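Local coordinates for protein type III effector HopU1 (Pseudomonas syringae pv. tomato, PDB 3U0J) that probably transfers ADP-ribose from NAD+ to arginine residues of target proteins, and is a type III effector acting on an RNA-binding target in plant immunity, at residues 37-42 / 151-156; 67-72 / 91-96; 168-173 / 198-203; 218-223 / 263-268. All blocks are in the same frame, centred on the assembly; numbering follows the deposited sequence.

Two contacts lie in the helical part of the chain and two in its strands, on opposite sides of the centre. Contacts 1 and 2, about 14 Å apart between centres, touch directly: Glu91 from the helix of contact 2 meets both serines that join the segments of contact 1. Contacts 3 and 4, about 9 Å apart between centres, share strand pairing, because 167-172 and 218-224 are neighbours in one sheet. Contact 3 carries the Arg and Ser-Thr elements of what reads as the R-S-E signature of arginine-specific ADP-ribosyltransferases, so the NAD+ site probably lies at or beside it. Contact 2 remains about 9 Å from contact 3 at the nearest atoms, and contact 1 about 7 Å.

Contact 1. Residues 37-42 / 151-156; sequences HYSTGQ and LSSALN
The close-packed part of this contact is the extended run His37-Ser39, laid across one side of helix 145-162 at Ser153 and Asn156. Asn156 ND2 donates to His37 O at 2.8 Å along an almost straight path (172°); the oxygen lies in the amide plane, whereas the donor stands above the plane of the carbonyl. Glu134 takes another bond from the same ND2 and helps fix the rotation of the amide. The His37 ring, CG anti to its backbone N, brings CD2 4.0 Å from Ser153 CB. The Ser153 hydroxyl, anti to its backbone N (chi1 -179°), receives Ser39 N at 2.8 Å. Both serine hydroxyls also bond to the buried carboxylate of Glu91; Arg157 forms a salt bridge with Glu91 and probably offsets its charge, and Ser39 OG bonds to Arg157 and Arg44. The Tyr38 ring crosses Asn156 at about a right angle, CE1 3.7 Å from Asn156 CB, and its hydroxyl bonds to Asp160. Beyond Ser39 the chain turns loose: Thr40, Gly41 and Gln42 are exposed, Thr40 serving as N-cap of helix 41-52. Helix 145-162 receives the N-terminal segment on one side, while Leu151 and Ala154 pack against helix 89-99 and Leu155 meets strand 241-243.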
loop_
_atom_site.group_PDB
_atom_site.type_symbol
_atom_site.label_atom_id
_atom_site.label_comp_id
_atom_site.label_asym_id
_atom_site.label_seq_id
_atom_site.Cartn_x
_atom_site.Cartn_y
_atom_site.Cartn_z
ATOM N N HIS A 37 1.727 12.120 -10.265
ATOM C CA HIS A 37 0.986 11.467 -11.321
ATOM C C HIS A 37 -0.518 11.473 -11.055
ATOM O O HIS A 37 -0.957 11.095 -9.973
ATOM C CB HIS A 37 1.481 10.037 -11.524
ATOM C CG HIS A 37 0.589 9.223 -12.407
ATOM N ND1 HIS A 37 0.563 9.373 -13.778
ATOM C CD2 HIS A 37 -0.345 8.286 -12.113
ATOM C CE1 HIS A 37 -0.328 8.545 -14.293
ATOM N NE2 HIS A 37 -0.895 7.873 -13.306
ATOM N N TYR A 38 -1.285 11.919 -12.051
ATOM C CA TYR A 38 -2.748 11.767 -12.079
ATOM C C TYR A 38 -3.196 11.031 -13.334
ATOM O O TYR A 38 -2.717 11.300 -14.430
ATOM C CB TYR A 38 -3.466 13.115 -12.001
ATOM C CG TYR A 38 -3.175 13.850 -10.729
ATOM C CD1 TYR A 38 -4.028 13.755 -9.638
ATOM C CD2 TYR A 38 -2.026 14.626 -10.604
ATOM C CE1 TYR A 38 -3.748 14.419 -8.461
ATOM C CE2 TYR A 38 -1.742 15.295 -9.438
ATOM C CZ TYR A 38 -2.604 15.191 -8.366
ATOM O OH TYR A 38 -2.318 15.863 -7.191
ATOM N N SER A 39 -4.136 10.116 -13.167
ATOM C CA SER A 39 -4.592 9.283 -14.263
ATOM C C SER A 39 -5.259 10.091 -15.359
ATOM O O SER A 39 -5.843 11.151 -15.112
ATOM C CB SER A 39 -5.568 8.236 -13.747
ATOM O OG SER A 39 -6.615 8.863 -13.049
ATOM N N THR A 40 -5.161 9.566 -16.574
ATOM C CA THR A 40 -5.853 10.108 -17.735
ATOM C C THR A 40 -6.911 9.116 -18.145
ATOM O O THR A 40 -6.984 8.001 -17.601
ATOM C CB THR A 40 -4.900 10.237 -18.914
ATOM O OG1 THR A 40 -4.499 8.920 -19.347
ATOM C CG2 THR A 40 -3.668 11.022 -18.501
ATOM N N GLY A 41 -7.723 9.500 -19.125
ATOM C CA GLY A 41 -8.732 8.599 -19.651
ATOM C C GLY A 41 -8.138 7.316 -20.218
ATOM O O GLY A 41 -8.687 6.233 -20.018
ATOM N N GLN A 42 -7.019 7.429 -20.925
ATOM C CA GLN A 42 -6.386 6.258 -21.508
ATOM C C GLN A 42 -5.892 5.325 -20.397
ATOM O O GLN A 42 -6.074 4.104 -20.480
ATOM C CB GLN A 42 -5.251 6.660 -22.461
ATOM C CG GLN A 42 -4.521 5.488 -23.122
ATOM C CD GLN A 42 -5.406 4.671 -24.033
ATOM O OE1 GLN A 42 -5.562 3.446 -23.851
ATOM N NE2 GLN A 42 -6.011 5.343 -25.021
ATOM N N LEU A 151 -2.905 3.184 -8.922
ATOM C CA LEU A 151 -2.820 3.291 -7.462
ATOM C C LEU A 151 -2.166 4.614 -7.068
ATOM O O LEU A 151 -2.638 5.312 -6.161
ATOM C CB LEU A 151 -2.028 2.134 -6.864
ATOM C CG LEU A 151 -2.550 1.487 -5.574
ATOM C CD1 LEU A 151 -1.410 1.006 -4.709
ATOM C CD2 LEU A 151 -3.452 2.388 -4.777
ATOM N N SER A 152 -1.082 4.968 -7.751
ATOM C CA SER A 152 -0.447 6.244 -7.486
ATOM C C SER A 152 -1.455 7.380 -7.638
ATOM O O SER A 152 -1.597 8.210 -6.754
ATOM C CB SER A 152 0.741 6.461 -8.410
ATOM O OG SER A 152 1.779 5.539 -8.143
ATOM N N SER A 153 -2.167 7.404 -8.756
ATOM C CA SER A 153 -3.164 8.445 -8.976
ATOM C C SER A 153 -4.186 8.458 -7.849
ATOM O O SER A 153 -4.540 9.515 -7.345
ATOM C CB SER A 153 -3.871 8.264 -10.322
ATOM O OG SER A 153 -4.825 9.291 -10.547
ATOM N N ALA A 154 -4.652 7.278 -7.449
ATOM C CA ALA A 154 -5.656 7.200 -6.406
ATOM C C ALA A 154 -5.160 7.912 -5.166
ATOM O O ALA A 154 -5.856 8.775 -4.611
ATOM C CB ALA A 154 -5.988 5.773 -6.087
ATOM N N LEU A 155 -3.961 7.547 -4.724
ATOM C CA LEU A 155 -3.434 8.140 -3.507
ATOM C C LEU A 155 -3.264 9.643 -3.694
ATOM O O LEU A 155 -3.483 10.407 -2.771
ATOM C CB LEU A 155 -2.119 7.490 -3.102
ATOM C CG LEU A 155 -2.063 5.958 -3.081
ATOM C CD1 LEU A 155 -0.718 5.485 -2.542
ATOM C CD2 LEU A 155 -3.204 5.323 -2.290
ATOM N N ASN A 156 -2.891 10.077 -4.889
ATOM C CA ASN A 156 -2.717 11.504 -5.120
ATOM C C ASN A 156 -4.046 12.269 -5.008
ATOM O O ASN A 156 -4.119 13.264 -4.276
ATOM C CB ASN A 156 -1.989 11.792 -6.446
ATOM C CG ASN A 156 -0.458 11.676 -6.330
ATOM O OD1 ASN A 156 0.102 11.850 -5.260
ATOM N ND2 ASN A 156 0.213 11.400 -7.445
#

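Contact 2. Residues 67-72 / 91-96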
loop_
_atom_site.group_PDB
_atom_site.type_symbol
_atom_site.label_atom_id
_atom_site.label_comp_id
_atom_site.label_asym_id
_atom_site.label_seq_id
_atom_site.Cartn_x
_atom_site.Cartn_y
_atom_site.Cartn_z
ATOM N N ASP A 67 -17.759 -6.130 -11.087
ATOM C CA ASP A 67 -18.327 -5.969 -9.758
ATOM C C ASP A 67 -17.755 -4.746 -9.026
ATOM O O ASP A 67 -18.478 -4.038 -8.325
ATOM C CB ASP A 67 -18.084 -7.218 -8.918
ATOM C CG ASP A 67 -18.722 -8.450 -9.505
ATOM O OD1 ASP A 67 -19.792 -8.322 -10.150
ATOM O OD2 ASP A 67 -18.147 -9.551 -9.302
ATOM N N LEU A 68 -16.461 -4.496 -9.164
ATOM C CA LEU A 68 -15.879 -3.357 -8.463
ATOM C C LEU A 68 -16.284 -2.044 -9.107
ATOM O O LEU A 68 -16.657 -1.088 -8.412
ATOM C CB LEU A 68 -14.364 -3.459 -8.409
ATOM C CG LEU A 68 -13.894 -4.563 -7.476
ATOM C CD1 LEU A 68 -12.388 -4.670 -7.558
ATOM C CD2 LEU A 68 -14.376 -4.305 -6.050
ATOM N N MET A 69 -16.212 -2.014 -10.439
ATOM C CA MET A 69 -16.547 -0.832 -11.226
ATOM C C MET A 69 -17.963 -0.436 -10.871
ATOM O O MET A 69 -18.368 0.725 -10.984
ATOM C CB MET A 69 -16.430 -1.131 -12.716
ATOM C CG MET A 69 -14.991 -1.132 -13.230
ATOM S SD MET A 69 -14.366 0.501 -13.564
ATOM C CE MET A 69 -13.453 0.744 -12.119
ATOM N N ASP A 70 -18.712 -1.410 -10.396
ATOM C CA ASP A 70 -20.088 -1.160 -10.087
ATOM C C ASP A 70 -20.231 -0.608 -8.664
ATOM O O ASP A 70 -20.860 0.417 -8.441
ATOM C CB ASP A 70 -20.883 -2.431 -10.281
ATOM C CG ASP A 70 -22.343 -2.168 -10.294
ATOM O OD1 ASP A 70 -22.764 -1.369 -11.171
ATOM O OD2 ASP A 70 -23.057 -2.731 -9.423
ATOM N N LYS A 71 -19.621 -1.270 -7.696
ATOM C CA LYS A 71 -19.769 -0.810 -6.334
ATOM C C LYS A 71 -19.131 0.573 -6.191
ATOM O O LYS A 71 -19.596 1.399 -5.406
ATOM C CB LYS A 71 -19.204 -1.832 -5.334
ATOM C CG LYS A 71 -17.913 -1.461 -4.621
ATOM C CD LYS A 71 -17.682 -2.383 -3.430
ATOM C CE LYS A 71 -16.889 -1.707 -2.318
ATOM N NZ LYS A 71 -17.569 -1.847 -0.984
ATOM N N PHE A 72 -18.092 0.843 -6.978
ATOM C CA PHE A 72 -17.372 2.106 -6.841
ATOM C C PHE A 72 -17.847 3.227 -7.769
ATOM O O PHE A 72 -17.284 4.320 -7.774
ATOM C CB PHE A 72 -15.859 1.886 -6.930
ATOM C CG PHE A 72 -15.272 1.251 -5.688
ATOM C CD1 PHE A 72 -14.539 0.061 -5.765
ATOM C CD2 PHE A 72 -15.479 1.820 -4.442
ATOM C CE1 PHE A 72 -14.013 -0.535 -4.635
ATOM C CE2 PHE A 72 -14.951 1.231 -3.313
ATOM C CZ PHE A 72 -14.213 0.044 -3.412
ATOM N N GLU A 91 -9.829 4.012 -9.759
ATOM C CA GLU A 91 -8.885 4.267 -8.679
ATOM C C GLU A 91 -9.315 3.568 -7.400
ATOM O O GLU A 91 -8.509 2.924 -6.716
ATOM C CB GLU A 91 -8.695 5.767 -8.468
ATOM C CG GLU A 91 -7.747 6.371 -9.476
ATOM C CD GLU A 91 -8.065 7.808 -9.846
ATOM O OE1 GLU A 91 -9.145 8.309 -9.455
ATOM O OE2 GLU A 91 -7.224 8.443 -10.522
ATOM N N CYS A 92 -10.595 3.668 -7.079
ATOM C CA CYS A 92 -11.095 2.914 -5.933
ATOM C C CYS A 92 -10.738 1.446 -6.090
ATOM O O CYS A 92 -10.222 0.829 -5.166
ATOM C CB CYS A 92 -12.601 3.083 -5.784
ATOM S SG CYS A 92 -13.040 4.758 -5.359
ATOM N N SER A 93 -10.998 0.908 -7.280
ATOM C CA SER A 93 -10.743 -0.501 -7.582
ATOM C C SER A 93 -9.269 -0.874 -7.413
ATOM O O SER A 93 -8.945 -1.956 -6.921
ATOM C CB SER A 93 -11.214 -0.845 -9.004
ATOM O OG SER A 93 -12.588 -0.552 -9.168
ATOM N N ALA A 94 -8.378 0.017 -7.836
ATOM C CA ALA A 94 -6.963 -0.238 -7.702
ATOM C C ALA A 94 -6.626 -0.311 -6.209
ATOM O O ALA A 94 -5.905 -1.206 -5.774
ATOM C CB ALA A 94 -6.173 0.821 -8.394
ATOM N N ILE A 95 -7.162 0.600 -5.404
ATOM C CA ILE A 95 -6.884 0.511 -3.975
ATOM C C ILE A 95 -7.439 -0.801 -3.420
ATOM O O ILE A 95 -6.736 -1.554 -2.748
ATOM C CB ILE A 95 -7.521 1.639 -3.195
ATOM C CG1 ILE A 95 -6.837 2.963 -3.492
ATOM C CG2 ILE A 95 -7.467 1.335 -1.717
ATOM C CD1 ILE A 95 -7.638 4.128 -2.976
ATOM N N TYR A 96 -8.708 -1.065 -3.705
ATOM C CA TYR A 96 -9.348 -2.293 -3.245
ATOM C C TYR A 96 -8.503 -3.514 -3.601
ATOM O O TYR A 96 -8.141 -4.296 -2.725
ATOM C CB TYR A 96 -10.749 -2.430 -3.847
ATOM C CG TYR A 96 -11.545 -3.608 -3.322
ATOM C CD1 TYR A 96 -11.375 -4.879 -3.851
ATOM C CD2 TYR A 96 -12.488 -3.442 -2.314
ATOM C CE1 TYR A 96 -12.115 -5.964 -3.379
ATOM C CE2 TYR A 96 -13.234 -4.507 -1.838
ATOM C CZ TYR A 96 -13.048 -5.768 -2.366
ATOM O OH TYR A 96 -13.785 -6.842 -1.883
#
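Leu68 and Phe72 both set CG anti to the carbonyl carbon (chi1 -71° and -74°), while Tyr96 sets its CG anti to the backbone N (-174°) and swings its ring across the end of Leu68. The methyl Leu68 CD2 sits almost straight above one face of that ring, 3.8 Å from the centroid of Tyr96 in a CH-pi contact, the two side chains crossing at about a right angle. A second one runs the other way: Cys92 CB lies over a face of the Phe72 ring, 3.5 Å from its centroid, displaced toward the rim, and Cys92 SG adds an oblique sulfur-aromatic contact. Lys71 CG lies over the opposite face, so the ring is held between its own helix neighbour and the facing helix. Phe72 CE1 also reaches Tyr96 CB at 3.9 Å. To one side of both, Ser93 OG lies 3.5 Å from Leu68 CB, its hydroxyl bonded back to Pro89 O. The bent Met69 chain brings CE to the same serine. Helices 65-71 and 89-99 approach to 9.2 Å between the segment axes; Phe47 of helix 41-52 adjoins Ser93, Phe77 meets Phe72 edge-to-face, and helix 145-162 packs on Glu91 and Ile95.

Contact 3. Residues 168-173 / 198-203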
loop_
_atom_site.group_PDB
_atom_site.type_symbol
_atom_site.label_atom_id
_atom_site.label_comp_id
_atom_site.label_asym_id
_atom_site.label_seq_id
_atom_site.Cartn_x
_atom_site.Cartn_y
_atom_site.Cartn_z
ATOM N N VAL A 168 0.916 6.548 12.784
ATOM C CA VAL A 168 0.397 5.278 12.324
ATOM C C VAL A 168 1.432 4.255 12.715
ATOM O O VAL A 168 2.528 4.629 13.150
ATOM C CB VAL A 168 0.254 5.237 10.815
ATOM C CG1 VAL A 168 -0.799 6.217 10.358
ATOM C CG2 VAL A 168 1.592 5.532 10.151
ATOM N N TYR A 169 1.087 2.976 12.544
ATOM C CA TYR A 169 1.905 1.872 13.019
ATOM C C TYR A 169 2.052 0.792 11.953
ATOM O O TYR A 169 1.218 0.676 11.057
ATOM C CB TYR A 169 1.297 1.265 14.286
ATOM C CG TYR A 169 1.094 2.261 15.412
ATOM C CD1 TYR A 169 2.102 2.516 16.348
ATOM C CD2 TYR A 169 -0.110 2.949 15.539
ATOM C CE1 TYR A 169 1.914 3.431 17.360
ATOM C CE2 TYR A 169 -0.309 3.862 16.556
ATOM C CZ TYR A 169 0.702 4.102 17.459
ATOM O OH TYR A 169 0.468 5.012 18.460
ATOM N N ARG A 170 3.126 0.010 12.072
ATOM C CA ARG A 170 3.469 -1.078 11.161
ATOM C C ARG A 170 4.021 -2.190 12.005
ATOM O O ARG A 170 4.822 -1.944 12.903
ATOM C CB ARG A 170 4.615 -0.674 10.245
ATOM C CG ARG A 170 4.230 -0.194 8.892
ATOM C CD ARG A 170 4.136 -1.332 7.911
ATOM N NE ARG A 170 5.409 -1.673 7.286
ATOM C CZ ARG A 170 5.527 -2.635 6.371
ATOM N NH1 ARG A 170 4.431 -3.325 5.990
ATOM N NH2 ARG A 170 6.729 -2.907 5.848
ATOM N N GLY A 171 3.634 -3.417 11.697
ATOM C CA GLY A 171 4.215 -4.562 12.357
ATOM C C GLY A 171 4.895 -5.414 11.318
ATOM O O GLY A 171 4.307 -5.708 10.281
ATOM N N ILE A 172 6.130 -5.806 11.605
ATOM C CA ILE A 172 6.943 -6.630 10.722
ATOM C C ILE A 172 7.438 -7.834 11.525
ATOM O O ILE A 172 7.595 -7.738 12.742
ATOM C CB ILE A 172 8.142 -5.787 10.178
ATOM C CG1 ILE A 172 7.675 -4.900 9.042
ATOM C CG2 ILE A 172 9.268 -6.644 9.655
ATOM C CD1 ILE A 172 6.793 -5.654 8.057
ATOM N N ARG A 173 7.670 -8.961 10.859
ATOM C CA ARG A 173 8.324 -10.124 11.477
ATOM C C ARG A 173 9.684 -10.389 10.792
ATOM O O ARG A 173 9.750 -10.591 9.576
ATOM C CB ARG A 173 7.427 -11.356 11.365
ATOM C CG ARG A 173 7.965 -12.586 12.066
ATOM C CD ARG A 173 7.083 -13.792 11.780
ATOM N NE ARG A 173 7.682 -15.017 12.287
ATOM C CZ ARG A 173 7.468 -15.507 13.502
ATOM N NH1 ARG A 173 6.649 -14.875 14.338
ATOM N NH2 ARG A 173 8.077 -16.631 13.878
ATOM N N MET A 198 3.942 1.742 0.995
ATOM C CA MET A 198 3.879 1.353 2.403
ATOM C C MET A 198 2.466 1.359 2.954
ATOM O O MET A 198 1.659 2.263 2.686
ATOM C CB MET A 198 4.766 2.203 3.298
ATOM C CG MET A 198 5.125 1.456 4.585
ATOM S SD MET A 198 5.963 2.445 5.817
ATOM C CE MET A 198 7.584 2.580 5.103
ATOM N N SER A 199 2.165 0.328 3.725
ATOM C CA SER A 199 0.839 0.165 4.281
ATOM C C SER A 199 0.964 0.235 5.779
ATOM O O SER A 199 1.825 -0.415 6.367
ATOM C CB SER A 199 0.263 -1.182 3.867
ATOM O OG SER A 199 -0.954 -1.423 4.536
ATOM N N THR A 200 0.114 1.027 6.404
ATOM C CA THR A 200 0.249 1.275 7.831
ATOM C C THR A 200 -1.134 1.318 8.464
ATOM O O THR A 200 -2.136 1.393 7.753
ATOM C CB THR A 200 0.975 2.619 8.090
ATOM O OG1 THR A 200 0.102 3.717 7.767
ATOM C CG2 THR A 200 2.267 2.717 7.256
ATOM N N THR A 201 -1.206 1.277 9.788
ATOM C CA THR A 201 -2.515 1.331 10.428
ATOM C C THR A 201 -2.550 2.362 11.543
ATOM O O THR A 201 -1.571 2.546 12.246
ATOM C CB THR A 201 -2.939 -0.037 10.975
ATOM O OG1 THR A 201 -4.226 0.079 11.580
ATOM C CG2 THR A 201 -1.978 -0.482 12.015
ATOM N N ARG A 202 -3.681 3.041 11.690
ATOM C CA ARG A 202 -3.859 3.979 12.794
ATOM C C ARG A 202 -3.964 3.289 14.164
ATOM O O ARG A 202 -3.687 3.894 15.201
ATOM C CB ARG A 202 -5.104 4.816 12.565
ATOM C CG ARG A 202 -4.871 6.047 11.738
ATOM C CD ARG A 202 -6.183 6.799 11.548
ATOM N NE ARG A 202 -6.969 6.176 10.492
ATOM C CZ ARG A 202 -7.855 6.826 9.745
ATOM N NH1 ARG A 202 -8.072 8.125 9.960
ATOM N NH2 ARG A 202 -8.514 6.180 8.781
ATOM N N ILE A 203 -4.361 2.024 14.156
ATOM C CA ILE A 203 -4.639 1.304 15.383
ATOM C C ILE A 203 -3.445 0.460 15.849
ATOM O O ILE A 203 -3.084 -0.541 15.207
ATOM C CB ILE A 203 -5.859 0.393 15.193
ATOM C CG1 ILE A 203 -6.969 1.130 14.426
ATOM C CG2 ILE A 203 -6.353 -0.119 16.527
ATOM C CD1 ILE A 203 -8.014 0.182 13.777
#
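The two strands cross at 116° between their directions and meet in a single antiparallel bridge, where Tyr169 and Thr201 form a hydrogen-bonded pair: Tyr169 N donates to Thr201 O at 2.7 Å and Thr201 N to Tyr169 O at 2.8 Å, both donors in the carbonyl plane. Beyond it side chains carry the contact. Val168 leans obliquely on Thr200, CG2 lying 3.3 Å from Thr200 OG1; that hydroxyl occupies the crowded position between N and carbonyl carbon and bonds to Ile242 O in strand 241-243. The Tyr169 ring turns an edge to Arg202 O, its CE2 atom 3.6 Å from that oxygen. Tyr169-Arg170-Gly171 and Ser199-Thr200-Thr201 probably correspond to the Arg and Ser-Thr elements of the R-S-E signature of arginine-specific ADP-ribosyltransferases, with Glu239 and Glu241 probably supplying the Glu element; in relatives these elements line the NAD+ cleft. Arg170 is bent at chi2 and chi3 (-89° and -86°), so that its chain crosses strand 199-201, with CD beside Ser199 O and CG passing Thr200 CG2 at 3.9 Å, about at a right angle. Met198 CG lies over a face of the guanidinium, 4.1 Å from Arg170 NE; Ile172 CD1 lies over the opposite face, toward the rim, so the group is flanked on both. Thr201 OG1, anti to its backbone N, accepts Ile203 N at 3.2 Å in an ST turn that ends the strand, and is itself tied to Glu239 O. The Arg202 side chain starts away from strand 167-172, and its NH2 forms a salt bridge with Asp229.

Contact 4. Residues 218-223 / 263-268; sequences IAFQIS and HLFVLS
Gln221 O is gripped twice: by Leu267 N at 2.7 Å, the donor standing 32° out of the carbonyl plane, and, more weakly, by a CA-H...O contact from Val266 CA to Gln221 O at 3.3 Å. Ala219 O is held likewise by Phe265 N, nearly along the C=O axis, and Leu264 CA. Five backbone bonds in all alternate between the strands, the straightest running from Ala219 N to His263 O (175°), keeping six residue pairs in parallel register. These are adjacent strands in the five-stranded mixed sheet, consistent with the split beta-sheet core of mono-ADP-ribosyltransferases; 167-172 lies beyond one and 248-257 beyond the other. On one face Leu267 CD2 comes obliquely to Phe220 CD1 at 3.5 Å, while CD1 of the leucine lies at the ring's edge, in plane. Ile218 CG2 meets the edge of the Phe265 ring at CE2, 3.8 Å away, and Ile222 lies alongside Leu267. Helix 176-188 packs on this face: Leu182 touches both phenylalanines, and Tyr183 meets Phe265 edge-to-face and bonds to His263 ND1. On the other face, where Val209 and Phe210 lie on Ala219, the extended Gln221 chain runs beside Val266, NE2 4.1 Å from Val266 CG2.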
loop_
_atom_site.group_PDB
_atom_site.type_symbol
_atom_site.label_atom_id
_atom_site.label_comp_id
_atom_site.label_asym_id
_atom_site.label_seq_id
_atom_site.Cartn_x
_atom_site.Cartn_y
_atom_site.Cartn_z
ATOM N N ILE A 218 9.035 -6.808 15.102
ATOM C CA ILE A 218 9.522 -5.463 14.794
ATOM C C ILE A 218 8.369 -4.473 14.645
ATOM O O ILE A 218 7.517 -4.634 13.777
ATOM C CB ILE A 218 10.355 -5.472 13.516
ATOM C CG1 ILE A 218 11.541 -6.432 13.691
ATOM C CG2 ILE A 218 10.811 -4.068 13.162
ATOM C CD1 ILE A 218 12.270 -6.749 12.394
ATOM N N ALA A 219 8.322 -3.463 15.503
ATOM C CA ALA A 219 7.261 -2.462 15.408
ATOM C C ALA A 219 7.794 -1.152 14.864
ATOM O O ALA A 219 8.896 -0.729 15.211
ATOM C CB ALA A 219 6.598 -2.232 16.764
ATOM N N PHE A 220 7.002 -0.507 14.020
ATOM C CA PHE A 220 7.352 0.803 13.511
ATOM C C PHE A 220 6.326 1.810 13.973
ATOM O O PHE A 220 5.128 1.655 13.725
ATOM C CB PHE A 220 7.386 0.795 11.989
ATOM C CG PHE A 220 8.551 0.064 11.416
ATOM C CD1 PHE A 220 9.742 0.708 11.188
ATOM C CD2 PHE A 220 8.460 -1.277 11.099
ATOM C CE1 PHE A 220 10.831 0.028 10.648
ATOM C CE2 PHE A 220 9.551 -1.955 10.552
ATOM C CZ PHE A 220 10.733 -1.292 10.327
ATOM N N GLN A 221 6.790 2.847 14.656
ATOM C CA GLN A 221 5.900 3.916 15.039
ATOM C C GLN A 221 6.244 5.091 14.178
ATOM O O GLN A 221 7.290 5.710 14.348
ATOM C CB GLN A 221 6.081 4.273 16.494
ATOM C CG GLN A 221 5.229 5.439 16.914
ATOM C CD GLN A 221 5.464 5.790 18.351
ATOM O OE1 GLN A 221 5.303 4.947 19.242
ATOM N NE2 GLN A 221 5.856 7.037 18.597
ATOM N N ILE A 222 5.361 5.382 13.235
ATOM C CA ILE A 222 5.638 6.339 12.177
ATOM C C ILE A 222 4.763 7.566 12.341
ATOM O O ILE A 222 3.549 7.459 12.542
ATOM C CB ILE A 222 5.320 5.707 10.830
ATOM C CG1 ILE A 222 5.923 4.308 10.771
ATOM C CG2 ILE A 222 5.787 6.579 9.705
ATOM C CD1 ILE A 222 5.613 3.573 9.499
ATOM N N SER A 223 5.377 8.737 12.289
ATOM C CA SER A 223 4.593 9.951 12.234
ATOM C C SER A 223 4.709 10.527 10.826
ATOM O O SER A 223 5.812 10.725 10.297
ATOM C CB SER A 223 5.031 10.954 13.298
ATOM O OG SER A 223 6.294 11.492 12.981
ATOM N N HIS A 263 11.364 -5.200 19.052
ATOM C CA HIS A 263 12.034 -3.923 18.894
ATOM C C HIS A 263 11.106 -2.863 18.344
ATOM O O HIS A 263 10.167 -3.156 17.616
ATOM C CB HIS A 263 13.266 -4.087 18.021
ATOM C CG HIS A 263 14.162 -5.191 18.476
ATOM N ND1 HIS A 263 15.289 -4.964 19.238
ATOM C CD2 HIS A 263 14.071 -6.534 18.318
ATOM C CE1 HIS A 263 15.866 -6.122 19.510
ATOM N NE2 HIS A 263 15.145 -7.091 18.968
ATOM N N LEU A 264 11.370 -1.624 18.715
ATOM C CA LEU A 264 10.534 -0.540 18.295
ATOM C C LEU A 264 11.403 0.485 17.618
ATOM O O LEU A 264 12.350 0.987 18.217
ATOM C CB LEU A 264 9.850 0.089 19.508
ATOM C CG LEU A 264 9.251 1.479 19.264
ATOM C CD1 LEU A 264 8.039 1.396 18.366
ATOM C CD2 LEU A 264 8.869 2.125 20.555
ATOM N N PHE A 265 11.090 0.802 16.370
ATOM C CA PHE A 265 11.749 1.920 15.696
ATOM C C PHE A 265 10.771 3.044 15.476
ATOM O O PHE A 265 9.676 2.838 14.945
ATOM C CB PHE A 265 12.372 1.484 14.377
ATOM C CG PHE A 265 13.275 0.337 14.529
ATOM C CD1 PHE A 265 14.616 0.536 14.770
ATOM C CD2 PHE A 265 12.774 -0.955 14.498
ATOM C CE1 PHE A 265 15.460 -0.534 14.961
ATOM C CE2 PHE A 265 13.601 -2.036 14.673
ATOM C CZ PHE A 265 14.955 -1.828 14.908
ATOM N N VAL A 266 11.155 4.233 15.914
ATOM C CA VAL A 266 10.314 5.393 15.714
ATOM C C VAL A 266 10.761 6.062 14.445
ATOM O O VAL A 266 11.924 6.418 14.306
ATOM C CB VAL A 266 10.398 6.384 16.877
ATOM C CG1 VAL A 266 9.782 7.713 16.460
ATOM C CG2 VAL A 266 9.704 5.806 18.106
ATOM N N LEU A 267 9.824 6.198 13.513
ATOM C CA LEU A 267 10.101 6.759 12.199
ATOM C C LEU A 267 9.487 8.142 12.012
ATOM O O LEU A 267 8.459 8.460 12.593
ATOM C CB LEU A 267 9.573 5.822 11.125
ATOM C CG LEU A 267 10.594 4.855 10.538
ATOM C CD1 LEU A 267 11.352 4.151 11.625
ATOM C CD2 LEU A 267 9.898 3.865 9.617
ATOM N N SER A 268 10.123 8.956 11.183
ATOM C CA SER A 268 9.604 10.278 10.874
ATOM C C SER A 268 9.646 10.525 9.362
ATOM O O SER A 268 10.713 10.464 8.748
ATOM C CB SER A 268 10.415 11.332 11.605
ATOM O OG SER A 268 9.754 12.569 11.578
#